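Long-range contacts in spike protein P1 (Pseudoalteromonas phage pm2, PDB 2VVD), which binds the host receptor through its C-terminal domain, the part described here, while its N-terminal part sits at the fivefold vertices of the virion: residues 17-22 / 147-152; 36-41 / 126-131; 9-14 / 162-167; 80-85 / 93-98. All blocks are in the same frame, centred on the assembly; numbering follows the deposited sequence.

Interaction 1 of 4, residues 17-22 / 147-152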
loop_
_atom_site.group_PDB
_atom_site.type_symbol
_atom_site.label_atom_id
_atom_site.label_comp_id
_atom_site.label_asym_id
_atom_site.label_seq_id
_atom_site.Cartn_x
_atom_site.Cartn_y
_atom_site.Cartn_z
ATOM N N SER A 17 11.832 -0.311 -0.758
ATOM C CA SER A 17 12.578 -0.156 -2.002
ATOM C C SER A 17 12.047 -1.109 -3.070
ATOM O O SER A 17 12.127 -0.821 -4.265
ATOM C CB SER A 17 14.064 -0.442 -1.747
ATOM O OG SER A 17 14.231 -1.768 -1.274
ATOM N N ALA A 18 11.510 -2.243 -2.625
ATOM C CA ALA A 18 10.994 -3.273 -3.516
ATOM C C ALA A 18 9.612 -2.904 -4.024
ATOM O O ALA A 18 8.808 -2.305 -3.302
ATOM C CB ALA A 18 10.943 -4.627 -2.801
ATOM N N ARG A 19 9.346 -3.273 -5.274
ATOM C CA ARG A 19 8.032 -3.102 -5.868
ATOM C C ARG A 19 6.987 -3.908 -5.107
ATOM O O ARG A 19 7.214 -5.073 -4.771
ATOM C CB ARG A 19 8.045 -3.563 -7.318
ATOM C CG ARG A 19 8.905 -2.715 -8.230
ATOM C CD ARG A 19 8.561 -2.995 -9.667
ATOM N NE ARG A 19 9.425 -3.984 -10.276
ATOM C CZ ARG A 19 9.063 -4.857 -11.213
ATOM N NH1 ARG A 19 7.814 -4.946 -11.657
ATOM N NH2 ARG A 19 9.974 -5.676 -11.697
ATOM N N ALA A 20 5.847 -3.282 -4.840
ATOM C CA ALA A 20 4.766 -3.934 -4.114
ATOM C C ALA A 20 4.126 -5.000 -4.994
ATOM O O ALA A 20 4.083 -4.870 -6.220
ATOM C CB ALA A 20 3.736 -2.923 -3.674
ATOM N N LYS A 21 3.633 -6.057 -4.362
ATOM C CA LYS A 21 3.037 -7.164 -5.098
ATOM C C LYS A 21 1.545 -6.951 -5.326
ATOM O O LYS A 21 0.878 -6.251 -4.552
ATOM C CB LYS A 21 3.297 -8.489 -4.379
ATOM C CG LYS A 21 4.770 -8.869 -4.365
ATOM C CD LYS A 21 5.038 -10.161 -3.621
ATOM C CE LYS A 21 6.540 -10.438 -3.599
ATOM N NZ LYS A 21 6.916 -11.733 -2.981
ATOM N N TYR A 22 1.051 -7.525 -6.426
ATOM C CA TYR A 22 -0.377 -7.642 -6.674
ATOM C C TYR A 22 -0.945 -8.560 -5.604
ATOM O O TYR A 22 -0.360 -9.607 -5.320
ATOM C CB TYR A 22 -0.659 -8.278 -8.039
ATOM C CG TYR A 22 -0.115 -7.540 -9.248
ATOM C CD1 TYR A 22 -0.749 -6.406 -9.735
ATOM C CD2 TYR A 22 1.011 -8.002 -9.919
ATOM C CE1 TYR A 22 -0.264 -5.735 -10.849
ATOM C CE2 TYR A 22 1.512 -7.340 -11.030
ATOM C CZ TYR A 22 0.865 -6.205 -11.491
ATOM O OH TYR A 22 1.345 -5.536 -12.583
ATOM N N TYR A 147 0.376 -11.836 -6.718
ATOM C CA TYR A 147 1.612 -12.086 -5.965
ATOM C C TYR A 147 2.923 -11.863 -6.744
ATOM O O TYR A 147 4.001 -12.033 -6.178
ATOM C CB TYR A 147 1.590 -13.462 -5.280
ATOM C CG TYR A 147 0.415 -13.641 -4.337
ATOM C CD1 TYR A 147 0.244 -12.800 -3.240
ATOM C CD2 TYR A 147 -0.520 -14.651 -4.536
ATOM C CE1 TYR A 147 -0.837 -12.957 -2.365
ATOM C CE2 TYR A 147 -1.599 -14.819 -3.665
ATOM C CZ TYR A 147 -1.750 -13.966 -2.585
ATOM O OH TYR A 147 -2.815 -14.124 -1.723
ATOM N N ASP A 148 2.847 -11.480 -8.018
ATOM C CA ASP A 148 4.019 -10.936 -8.716
ATOM C C ASP A 148 4.234 -9.504 -8.264
ATOM O O ASP A 148 3.310 -8.859 -7.778
ATOM C CB ASP A 148 3.835 -10.943 -10.238
ATOM C CG ASP A 148 3.833 -12.343 -10.822
ATOM O OD1 ASP A 148 4.258 -13.280 -10.119
ATOM O OD2 ASP A 148 3.403 -12.506 -11.984
ATOM N N GLU A 149 5.455 -9.009 -8.433
ATOM C CA GLU A 149 5.736 -7.600 -8.189
ATOM C C GLU A 149 5.069 -6.774 -9.282
ATOM O O GLU A 149 5.182 -7.088 -10.470
ATOM C CB GLU A 149 7.243 -7.336 -8.138
ATOM C CG GLU A 149 7.880 -7.769 -6.810
ATOM C CD GLU A 149 9.357 -7.445 -6.717
ATOM O OE1 GLU A 149 9.950 -7.013 -7.723
ATOM O OE2 GLU A 149 9.932 -7.629 -5.626
ATOM N N SER A 150 4.357 -5.735 -8.859
ATOM C CA SER A 150 3.585 -4.874 -9.752
ATOM C C SER A 150 4.445 -3.704 -10.196
ATOM O O SER A 150 5.644 -3.726 -9.994
ATOM C CB SER A 150 2.349 -4.354 -9.012
ATOM O OG SER A 150 2.738 -3.398 -8.043
ATOM N N PHE A 151 3.822 -2.680 -10.783
ATOM C CA PHE A 151 4.514 -1.444 -11.177
ATOM C C PHE A 151 4.403 -0.357 -10.098
ATOM O O PHE A 151 4.698 0.819 -10.348
ATOM C CB PHE A 151 3.942 -0.932 -12.502
ATOM C CG PHE A 151 3.961 -1.956 -13.598
ATOM C CD1 PHE A 151 5.122 -2.204 -14.312
ATOM C CD2 PHE A 151 2.821 -2.690 -13.901
ATOM C CE1 PHE A 151 5.147 -3.162 -15.315
ATOM C CE2 PHE A 151 2.839 -3.649 -14.901
ATOM C CZ PHE A 151 4.002 -3.883 -15.612
ATOM N N THR A 152 3.990 -0.765 -8.899
ATOM C CA THR A 152 3.718 0.138 -7.795
ATOM C C THR A 152 4.701 -0.089 -6.654
ATOM O O THR A 152 4.979 -1.232 -6.284
ATOM C CB THR A 152 2.288 -0.083 -7.265
ATOM O OG1 THR A 152 1.356 0.110 -8.338
ATOM C CG2 THR A 152 1.975 0.882 -6.113
HETATM O O HOH W 1 11.553 -4.615 -6.645
#

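Interaction 2 of 4, residues 36-41 / 126-131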
loop_
_atom_site.group_PDB
_atom_site.type_symbol
_atom_site.label_atom_id
_atom_site.label_comp_id
_atom_site.label_asym_id
_atom_site.label_seq_id
_atom_site.Cartn_x
_atom_site.Cartn_y
_atom_site.Cartn_z
ATOM N N VAL A 36 4.633 -10.869 1.036
ATOM C CA VAL A 36 4.173 -9.494 0.922
ATOM C C VAL A 36 4.622 -8.754 2.188
ATOM O O VAL A 36 4.096 -9.011 3.273
ATOM C CB VAL A 36 2.641 -9.404 0.785
ATOM C CG1 VAL A 36 2.216 -7.943 0.602
ATOM C CG2 VAL A 36 2.147 -10.261 -0.380
ATOM N N PRO A 37 5.638 -7.874 2.067
ATOM C CA PRO A 37 6.093 -7.084 3.206
ATOM C C PRO A 37 4.971 -6.313 3.880
ATOM O O PRO A 37 3.986 -5.945 3.239
ATOM C CB PRO A 37 7.098 -6.118 2.576
ATOM C CG PRO A 37 7.614 -6.845 1.420
ATOM C CD PRO A 37 6.457 -7.600 0.874
ATOM N N PHE A 38 5.142 -6.067 5.171
ATOM C CA PHE A 38 4.120 -5.434 5.996
ATOM C C PHE A 38 4.774 -4.533 7.020
ATOM O O PHE A 38 5.995 -4.496 7.151
ATOM C CB PHE A 38 3.328 -6.505 6.744
ATOM C CG PHE A 38 4.185 -7.367 7.631
ATOM C CD1 PHE A 38 4.468 -6.984 8.939
ATOM C CD2 PHE A 38 4.745 -8.539 7.145
ATOM C CE1 PHE A 38 5.279 -7.764 9.749
ATOM C CE2 PHE A 38 5.553 -9.323 7.952
ATOM C CZ PHE A 38 5.817 -8.936 9.256
ATOM N N PHE A 39 3.948 -3.809 7.759
ATOM C CA PHE A 39 4.395 -3.173 8.980
ATOM C C PHE A 39 3.273 -3.264 9.999
ATOM O O PHE A 39 2.109 -3.386 9.625
ATOM C CB PHE A 39 4.817 -1.727 8.719
ATOM C CG PHE A 39 3.683 -0.807 8.391
ATOM C CD1 PHE A 39 3.027 -0.111 9.400
ATOM C CD2 PHE A 39 3.287 -0.614 7.072
ATOM C CE1 PHE A 39 1.979 0.753 9.103
ATOM C CE2 PHE A 39 2.242 0.254 6.764
ATOM C CZ PHE A 39 1.583 0.933 7.782
ATOM N N ASP A 40 3.636 -3.231 11.276
ATOM C CA ASP A 40 2.655 -3.260 12.370
ATOM C C ASP A 40 2.446 -1.867 12.955
ATOM O O ASP A 40 3.388 -1.078 13.065
ATOM C CB ASP A 40 3.110 -4.218 13.483
ATOM C CG ASP A 40 3.093 -5.676 13.046
ATOM O OD1 ASP A 40 2.381 -5.998 12.073
ATOM O OD2 ASP A 40 3.800 -6.496 13.669
ATOM N N ILE A 41 1.203 -1.570 13.312
ATOM C CA ILE A 41 0.871 -0.353 14.043
ATOM C C ILE A 41 0.173 -0.726 15.354
ATOM O O ILE A 41 -0.851 -1.431 15.364
ATOM C CB ILE A 41 0.000 0.611 13.200
ATOM C CG1 ILE A 41 -0.352 1.870 14.009
ATOM C CG2 ILE A 41 -1.252 -0.081 12.685
ATOM C CD1 ILE A 41 -0.911 3.002 13.168
ATOM N N ARG A 126 -1.701 -5.560 11.709
ATOM C CA ARG A 126 -0.727 -5.721 10.634
ATOM C C ARG A 126 -1.258 -5.114 9.343
ATOM O O ARG A 126 -2.406 -5.340 8.982
ATOM C CB ARG A 126 -0.402 -7.192 10.419
ATOM C CG ARG A 126 0.726 -7.427 9.424
ATOM C CD ARG A 126 1.478 -8.707 9.733
ATOM N NE ARG A 126 2.245 -8.594 10.975
ATOM C CZ ARG A 126 2.993 -9.563 11.493
ATOM N NH1 ARG A 126 3.076 -10.745 10.904
ATOM N NH2 ARG A 126 3.655 -9.347 12.622
ATOM N N VAL A 127 -0.405 -4.353 8.658
ATOM C CA VAL A 127 -0.786 -3.590 7.473
ATOM C C VAL A 127 0.013 -4.072 6.265
ATOM O O VAL A 127 1.242 -4.071 6.300
ATOM C CB VAL A 127 -0.511 -2.075 7.676
ATOM C CG1 VAL A 127 -0.998 -1.264 6.466
ATOM C CG2 VAL A 127 -1.167 -1.566 8.970
ATOM N N PHE A 128 -0.685 -4.483 5.207
ATOM C CA PHE A 128 -0.048 -4.895 3.957
ATOM C C PHE A 128 -0.254 -3.843 2.874
ATOM O O PHE A 128 -1.374 -3.676 2.384
ATOM C CB PHE A 128 -0.608 -6.234 3.476
ATOM C CG PHE A 128 -0.319 -7.376 4.405
ATOM C CD1 PHE A 128 0.887 -8.064 4.325
ATOM C CD2 PHE A 128 -1.250 -7.760 5.366
ATOM C CE1 PHE A 128 1.154 -9.114 5.185
ATOM C CE2 PHE A 128 -0.987 -8.805 6.224
ATOM C CZ PHE A 128 0.217 -9.485 6.139
ATOM N N PRO A 129 0.818 -3.108 2.510
ATOM C CA PRO A 129 0.756 -2.255 1.336
ATOM C C PRO A 129 0.785 -3.099 0.071
ATOM O O PRO A 129 1.734 -3.848 -0.136
ATOM C CB PRO A 129 2.028 -1.391 1.444
ATOM C CG PRO A 129 2.596 -1.652 2.782
ATOM C CD PRO A 129 2.123 -3.003 3.183
ATOM N N VAL A 130 -0.246 -2.988 -0.760
ATOM C CA VAL A 130 -0.345 -3.812 -1.962
ATOM C C VAL A 130 -0.863 -3.028 -3.158
ATOM O O VAL A 130 -1.366 -1.918 -3.013
ATOM C CB VAL A 130 -1.275 -5.033 -1.738
ATOM C CG1 VAL A 130 -0.719 -5.937 -0.633
ATOM C CG2 VAL A 130 -2.712 -4.586 -1.429
ATOM N N GLU A 131 -0.709 -3.617 -4.341
ATOM C CA GLU A 131 -1.386 -3.150 -5.545
ATOM C C GLU A 131 -2.602 -4.051 -5.766
ATOM O O GLU A 131 -2.467 -5.265 -5.815
ATOM C CB GLU A 131 -0.429 -3.200 -6.749
ATOM C CG GLU A 131 -1.061 -2.838 -8.100
ATOM C CD GLU A 131 -1.800 -1.515 -8.083
ATOM O OE1 GLU A 131 -1.161 -0.467 -7.863
ATOM O OE2 GLU A 131 -3.032 -1.520 -8.294
HETATM O O HOH W 2 4.028 -4.866 0.684
#

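Interaction 3 of 4, residues 9-14 / 162-167. With CA (calcium ion), chain C.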
loop_
_atom_site.group_PDB
_atom_site.type_symbol
_atom_site.label_atom_id
_atom_site.label_comp_id
_atom_site.label_asym_id
_atom_site.label_seq_id
_atom_site.Cartn_x
_atom_site.Cartn_y
_atom_site.Cartn_z
ATOM N N GLU A 9 5.003 17.806 11.344
ATOM C CA GLU A 9 5.583 16.518 11.733
ATOM C C GLU A 9 5.113 15.372 10.824
ATOM O O GLU A 9 3.998 15.388 10.295
ATOM C CB GLU A 9 5.273 16.188 13.201
ATOM C CG GLU A 9 5.966 17.107 14.219
ATOM C CD GLU A 9 5.142 18.329 14.617
ATOM O OE1 GLU A 9 4.038 18.531 14.072
ATOM O OE2 GLU A 9 5.606 19.093 15.488
ATOM N N ILE A 10 5.990 14.391 10.644
ATOM C CA ILE A 10 5.690 13.194 9.867
ATOM C C ILE A 10 6.087 11.981 10.694
ATOM O O ILE A 10 7.245 11.845 11.088
ATOM C CB ILE A 10 6.462 13.161 8.523
ATOM C CG1 ILE A 10 6.173 14.418 7.689
ATOM C CG2 ILE A 10 6.104 11.903 7.721
ATOM C CD1 ILE A 10 4.690 14.608 7.316
ATOM N N ARG A 11 5.121 11.117 10.984
ATOM C CA ARG A 11 5.423 9.835 11.601
ATOM C C ARG A 11 5.610 8.782 10.513
ATOM O O ARG A 11 4.638 8.347 9.895
ATOM C CB ARG A 11 4.310 9.408 12.549
ATOM C CG ARG A 11 4.543 8.040 13.157
ATOM C CD ARG A 11 3.698 7.840 14.385
ATOM N NE ARG A 11 3.791 6.470 14.876
ATOM C CZ ARG A 11 2.973 5.932 15.776
ATOM N NH1 ARG A 11 1.981 6.644 16.303
ATOM N NH2 ARG A 11 3.147 4.671 16.150
ATOM N N VAL A 12 6.860 8.379 10.289
ATOM C CA VAL A 12 7.173 7.324 9.329
ATOM C C VAL A 12 6.947 5.963 9.973
ATOM O O VAL A 12 7.418 5.717 11.085
ATOM C CB VAL A 12 8.638 7.393 8.849
ATOM C CG1 VAL A 12 8.882 6.362 7.760
ATOM C CG2 VAL A 12 8.973 8.795 8.345
ATOM N N PHE A 13 6.231 5.087 9.273
ATOM C CA PHE A 13 6.041 3.702 9.721
ATOM C C PHE A 13 7.034 2.748 9.052
ATOM O O PHE A 13 7.620 1.895 9.720
ATOM C CB PHE A 13 4.605 3.242 9.449
ATOM C CG PHE A 13 3.593 3.875 10.353
ATOM C CD1 PHE A 13 3.452 3.442 11.668
ATOM C CD2 PHE A 13 2.787 4.908 9.902
ATOM C CE1 PHE A 13 2.522 4.027 12.512
ATOM C CE2 PHE A 13 1.852 5.495 10.742
ATOM C CZ PHE A 13 1.723 5.057 12.047
ATOM N N LYS A 14 7.198 2.881 7.738
ATOM C CA LYS A 14 8.153 2.062 6.979
ATOM C C LYS A 14 8.473 2.687 5.618
ATOM O O LYS A 14 7.706 3.491 5.071
ATOM C CB LYS A 14 7.638 0.616 6.765
ATOM C CG LYS A 14 8.167 -0.467 7.739
ATOM C CD LYS A 14 9.692 -0.475 7.872
ATOM C CE LYS A 14 10.301 -1.856 8.171
ATOM N NZ LYS A 14 10.322 -2.292 9.614
ATOM N N PRO A 162 -1.912 14.653 13.474
ATOM C CA PRO A 162 -1.558 15.042 14.848
ATOM C C PRO A 162 -1.990 14.048 15.927
ATOM O O PRO A 162 -1.455 14.073 17.043
ATOM C CB PRO A 162 -2.303 16.371 15.040
ATOM C CG PRO A 162 -2.460 16.917 13.686
ATOM C CD PRO A 162 -2.619 15.741 12.773
ATOM N N LEU A 163 -2.967 13.202 15.606
ATOM C CA LEU A 163 -3.357 12.102 16.484
ATOM C C LEU A 163 -2.257 11.039 16.640
ATOM O O LEU A 163 -2.264 10.286 17.614
ATOM C CB LEU A 163 -4.635 11.437 15.951
ATOM C CG LEU A 163 -5.935 12.239 16.043
ATOM C CD1 LEU A 163 -7.049 11.501 15.313
ATOM C CD2 LEU A 163 -6.335 12.520 17.504
ATOM N N LEU A 164 -1.333 10.966 15.680
ATOM C CA LEU A 164 -0.297 9.921 15.663
ATOM C C LEU A 164 1.137 10.432 15.843
ATOM O O LEU A 164 2.002 9.684 16.287
ATOM C CB LEU A 164 -0.379 9.118 14.354
ATOM C CG LEU A 164 -1.381 7.955 14.312
ATOM C CD1 LEU A 164 -2.793 8.461 14.523
ATOM C CD2 LEU A 164 -1.273 7.209 12.990
ATOM N N THR A 165 1.390 11.694 15.508
ATOM C CA THR A 165 2.757 12.211 15.463
ATOM C C THR A 165 3.322 12.624 16.820
ATOM O O THR A 165 2.583 13.006 17.723
ATOM C CB THR A 165 2.848 13.428 14.525
ATOM O OG1 THR A 165 1.973 14.463 14.993
ATOM C CG2 THR A 165 2.469 13.038 13.094
ATOM N N VAL A 166 4.646 12.538 16.941
ATOM C CA VAL A 166 5.388 13.118 18.058
ATOM C C VAL A 166 5.743 14.550 17.672
ATOM O O VAL A 166 6.395 14.776 16.647
ATOM C CB VAL A 166 6.692 12.340 18.323
ATOM C CG1 VAL A 166 7.498 12.990 19.461
ATOM C CG2 VAL A 166 6.385 10.874 18.641
ATOM N N LYS A 167 5.325 15.517 18.480
ATOM C CA LYS A 167 5.487 16.920 18.112
ATOM C C LYS A 167 6.915 17.424 18.361
ATOM O O LYS A 167 7.593 16.987 19.298
ATOM C CB LYS A 167 4.473 17.798 18.849
ATOM C CG LYS A 167 3.026 17.357 18.706
ATOM C CD LYS A 167 2.600 17.170 17.250
ATOM C CE LYS A 167 1.140 16.729 17.152
ATOM N NZ LYS A 167 0.919 15.354 17.687
HETATM CA CA CA C . 2.629 20.727 13.726
HETATM O O HOH W 3 1.687 16.773 13.736
HETATM O O HOH W 4 3.841 20.926 16.080
HETATM O O HOH W 5 0.897 19.489 14.587
#

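Interaction 4 of 4, residues 80-85 / 93-98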
loop_
_atom_site.group_PDB
_atom_site.type_symbol
_atom_site.label_atom_id
_atom_site.label_comp_id
_atom_site.label_asym_id
_atom_site.label_seq_id
_atom_site.Cartn_x
_atom_site.Cartn_y
_atom_site.Cartn_z
ATOM N N PHE A 80 -4.038 -0.358 1.417
ATOM C CA PHE A 80 -3.615 -1.009 2.643
ATOM C C PHE A 80 -4.612 -2.140 2.910
ATOM O O PHE A 80 -5.829 -1.933 2.810
ATOM C CB PHE A 80 -3.645 -0.036 3.826
ATOM C CG PHE A 80 -2.652 1.098 3.727
ATOM C CD1 PHE A 80 -1.295 0.846 3.580
ATOM C CD2 PHE A 80 -3.078 2.421 3.819
ATOM C CE1 PHE A 80 -0.377 1.887 3.509
ATOM C CE2 PHE A 80 -2.168 3.468 3.749
ATOM C CZ PHE A 80 -0.811 3.198 3.599
ATOM N N TYR A 81 -4.103 -3.338 3.207
ATOM C CA TYR A 81 -4.924 -4.405 3.780
ATOM C C TYR A 81 -4.476 -4.513 5.223
ATOM O O TYR A 81 -3.296 -4.748 5.483
ATOM C CB TYR A 81 -4.722 -5.763 3.092
ATOM C CG TYR A 81 -5.200 -5.895 1.649
ATOM C CD1 TYR A 81 -6.061 -4.970 1.065
ATOM C CD2 TYR A 81 -4.804 -6.987 0.883
ATOM C CE1 TYR A 81 -6.492 -5.120 -0.262
ATOM C CE2 TYR A 81 -5.226 -7.145 -0.429
ATOM C CZ TYR A 81 -6.072 -6.212 -0.999
ATOM O OH TYR A 81 -6.484 -6.373 -2.309
ATOM N N ILE A 82 -5.413 -4.335 6.151
ATOM C CA ILE A 82 -5.087 -4.247 7.567
ATOM C C ILE A 82 -5.929 -5.250 8.344
ATOM O O ILE A 82 -7.139 -5.334 8.145
ATOM C CB ILE A 82 -5.353 -2.829 8.130
ATOM C CG1 ILE A 82 -4.693 -1.767 7.240
ATOM C CG2 ILE A 82 -4.881 -2.739 9.578
ATOM C CD1 ILE A 82 -4.814 -0.349 7.762
ATOM N N THR A 83 -5.279 -6.003 9.227
ATOM C CA THR A 83 -5.972 -6.983 10.053
ATOM C C THR A 83 -6.980 -6.262 10.938
ATOM O O THR A 83 -6.643 -5.273 11.597
ATOM C CB THR A 83 -4.993 -7.804 10.922
ATOM O OG1 THR A 83 -4.253 -6.934 11.791
ATOM C CG2 THR A 83 -4.016 -8.590 10.047
ATOM N N GLU A 84 -8.225 -6.727 10.910
ATOM C CA GLU A 84 -9.269 -6.188 11.779
ATOM C C GLU A 84 -8.960 -6.505 13.244
ATOM O O GLU A 84 -9.195 -5.681 14.124
ATOM C CB GLU A 84 -10.631 -6.766 11.400
ATOM C CG GLU A 84 -11.785 -6.117 12.150
ATOM C CD GLU A 84 -13.138 -6.614 11.705
ATOM O OE1 GLU A 84 -13.207 -7.530 10.862
ATOM O OE2 GLU A 84 -14.142 -6.086 12.218
ATOM N N GLY A 85 -8.450 -7.710 13.488
ATOM C CA GLY A 85 -7.914 -8.093 14.792
ATOM C C GLY A 85 -6.412 -7.920 14.786
ATOM O O GLY A 85 -5.884 -7.140 13.994
ATOM N N ILE A 93 -8.980 -5.807 6.216
ATOM C CA ILE A 93 -9.853 -4.752 5.709
ATOM C C ILE A 93 -9.111 -3.963 4.625
ATOM O O ILE A 93 -7.932 -3.648 4.771
ATOM C CB ILE A 93 -10.320 -3.804 6.844
ATOM C CG1 ILE A 93 -11.061 -4.601 7.927
ATOM C CG2 ILE A 93 -11.219 -2.704 6.296
ATOM C CD1 ILE A 93 -11.474 -3.765 9.131
ATOM N N LYS A 94 -9.824 -3.635 3.552
ATOM C CA LYS A 94 -9.252 -2.939 2.408
ATOM C C LYS A 94 -9.435 -1.428 2.535
ATOM O O LYS A 94 -10.522 -0.961 2.874
ATOM C CB LYS A 94 -9.923 -3.450 1.141
ATOM C CG LYS A 94 -9.424 -2.853 -0.158
ATOM C CD LYS A 94 -10.160 -3.517 -1.322
ATOM C CE LYS A 94 -9.513 -3.201 -2.656
ATOM N NZ LYS A 94 -10.209 -3.919 -3.766
ATOM N N TYR A 95 -8.361 -0.679 2.266
ATOM C CA TYR A 95 -8.402 0.784 2.218
ATOM C C TYR A 95 -7.787 1.309 0.917
ATOM O O TYR A 95 -6.623 1.042 0.636
ATOM C CB TYR A 95 -7.654 1.371 3.409
ATOM C CG TYR A 95 -8.158 0.873 4.744
ATOM C CD1 TYR A 95 -9.068 1.610 5.493
ATOM C CD2 TYR A 95 -7.734 -0.352 5.252
ATOM C CE1 TYR A 95 -9.529 1.141 6.718
ATOM C CE2 TYR A 95 -8.185 -0.824 6.467
ATOM C CZ TYR A 95 -9.077 -0.081 7.195
ATOM O OH TYR A 95 -9.508 -0.574 8.405
ATOM N N THR A 96 -8.576 2.043 0.131
ATOM C CA THR A 96 -8.108 2.698 -1.097
ATOM C C THR A 96 -8.572 4.154 -1.102
ATOM O O THR A 96 -9.466 4.520 -0.334
ATOM C CB THR A 96 -8.638 1.997 -2.378
ATOM O OG1 THR A 96 -10.062 2.133 -2.460
ATOM C CG2 THR A 96 -8.270 0.511 -2.394
ATOM N N SER A 97 -7.963 4.973 -1.965
ATOM C CA SER A 97 -8.318 6.398 -2.086
ATOM C C SER A 97 -8.234 6.989 -3.505
ATOM O O SER A 97 -8.956 7.941 -3.816
ATOM C CB SER A 97 -7.454 7.239 -1.147
ATOM O OG SER A 97 -6.123 7.346 -1.625
ATOM N N TYR A 98 -7.349 6.466 -4.353
ATOM C CA TYR A 98 -7.235 6.943 -5.736
ATOM C C TYR A 98 -6.946 5.810 -6.717
ATOM O O TYR A 98 -6.434 4.753 -6.347
ATOM C CB TYR A 98 -6.127 8.002 -5.860
ATOM C CG TYR A 98 -4.723 7.421 -5.873
ATOM C CD1 TYR A 98 -4.121 7.023 -7.063
ATOM C CD2 TYR A 98 -4.011 7.257 -4.697
ATOM C CE1 TYR A 98 -2.848 6.476 -7.078
ATOM C CE2 TYR A 98 -2.734 6.713 -4.698
ATOM C CZ TYR A 98 -2.156 6.322 -5.887
ATOM O OH TYR A 98 -0.887 5.793 -5.881
HETATM O O HOH W 6 -8.824 -6.136 -3.611
#

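Interaction 1 of 4, residues 17-22 / 147-152
The carbonyl oxygen A20 O is gripped twice by S150, once by the backbone N at 2.8 Å and once by the hydroxyl OG at 2.7 Å, the latter arriving from above the carbonyl plane. With OG set between its own backbone N and carbonyl carbon (chi1 72°), S150 can make this bond and also accept from T152 N, an ST turn. A20 also donates, its N bonding T152 O at 2.7 Å. A single beta bridge, K21 with E149, joins the loop after strand 11-15 to the loop leading into strand 152-159. S150 CB sits over the centre of the Y22 ring, a CH-pi contact of 3.5 Å to the centroid, and the phenol reaches on to H144. R19 bends at chi3 so that NH1 donates to S150 O at 3.0 Å, while NH2 pairs with D66. E149 OE1 lies over the guanidinium face, too far from the plane to receive an N-H; its salt bridge from R19 NE is long, 4.0 Å.

Interaction 2 of 4, residues 36-41 / 126-131
On one side of this strand pair R126 lays its guanidinium flat on the ring of F38, planes 16° apart, in an off-centre cation-pi stack with CZ 3.9 Å from the ring centroid. The same group grips D40 side-on: R126 NE bonds D40 OD1 at 2.8 Å and R126 NH2 bonds D40 OD2 at 3.0 Å, each through a syn lone pair and nearly coplanar with the carboxylate. This side is partly exposed. The other side is buried: V127 CB stands over the F39 ring, offset toward its rim, and V127 CG1 touches F39 CE2 at 3.6 Å. F39 and V127 form an antiparallel hydrogen-bonded pair. Farther along, the chains part, and a water bridges P37 O and P129 O where direct bonds have ceased, while V36 CG1 packs on V130 CG1 at 3.8 Å. With NH1 also paired to E32, the polar rim of the R126 guanidinium meets two carboxylates while one face lies on F38; D40 and E32 would be expected to balance its charge beside the ring.

Interaction 3 of 4, residues 9-14 / 162-167
E9 and K167 cross at about a right angle, the lysine's CD passing 3.7 Å from E9 OE1 while its ammonium turns elsewhere. Bends at chi2 and chi4 fold K167 back over its own loop, where NZ donates to P162 O, T165 O and T165 OG1 and so ties the turn together. E9 is also bent, with chi2 at 91°, which brings OE1 to the calcium ion at 2.6 Å; OE2 is held by G168 N. A water joins E9 OE1 to T165 OG1, 3.0 Å from the former and 2.6 Å from the latter. R11 behaves differently, running extended from CG to NE until NH1 meets L164 O at 3.0 Å, with the oxygen 18° out of the guanidinium plane. F13 CZ lies over the rim of one guanidinium face, while R11 CG lies over the rim of one face of the F13 ring; the ring's edge meets L164 CD2 at 3.8 Å, ring and leucine crossing at nearly a right angle. F13 and K14 share V157 opposite them in a classic beta bulge of strand 11-15. The two ends of the ordered chain come together at a surface calcium site, completed by D7 O and two waters, beside the edge strand of a four-stranded antiparallel sheet.

Interaction 4 of 4, residues 80-85 / 93-98
Strands 80-83 and 93-95 run antiparallel, their axes 4.8 Å apart at closest approach, with F80-Y95 and I82-I93 as hydrogen-bonded pairs flanking the non-hydrogen-bonded pair Y81-K94. The shortest rung is I93 N to I82 O, 2.7 Å. I82 and Y95 lie on one face and cross at about a right angle, I82 CD1 reaching Y95 CE2 at 3.6 Å; the edge of the tyrosine ring is turned to F80 O. On the other face Y81 and K94 run side by side, pointing the same way. K94, extended throughout with CG anti to its amide nitrogen (chi1 -179°), lays CG against the ring edge at Y81 CE1, 3.7 Å away. A water then bridges Y81 OH and K94 NZ, and the phenol also bonds A23 O. Near the turn, I93 CD1 packs on E84 CG at 3.8 Å. This beta hairpin forms one margin of its sheet: strand 92-95 is outermost, strand 78-83 pairs on its other side with strand 123-131, and F80 reaches strands 52-60 and 112-118 of the second sheet.

Interactions 2 and 4 belong to one four-stranded sheet, at its two margins, and meet where strand 123-131 pairs with strand 78-83, F128 N bonding Y81 O. Interaction 2 is largely buried and interaction 4 partly so; strand pairing underlies both, but an ion pair and an arginine stacked on a phenylalanine ring mark the first, whereas the second is a regular four-bond ladder with no salt bridge across it. Interaction 1 joins loops by a single bridge and irregular bonds, and touches interaction 2 through T152 and E131. Interaction 3, at the surface about 26 Å from interaction 1 between centres, combines a calcium ligand and a bridging water with one arginine-to-carbonyl bond; its F13 and L164 reach F39 and I41 of interaction 2.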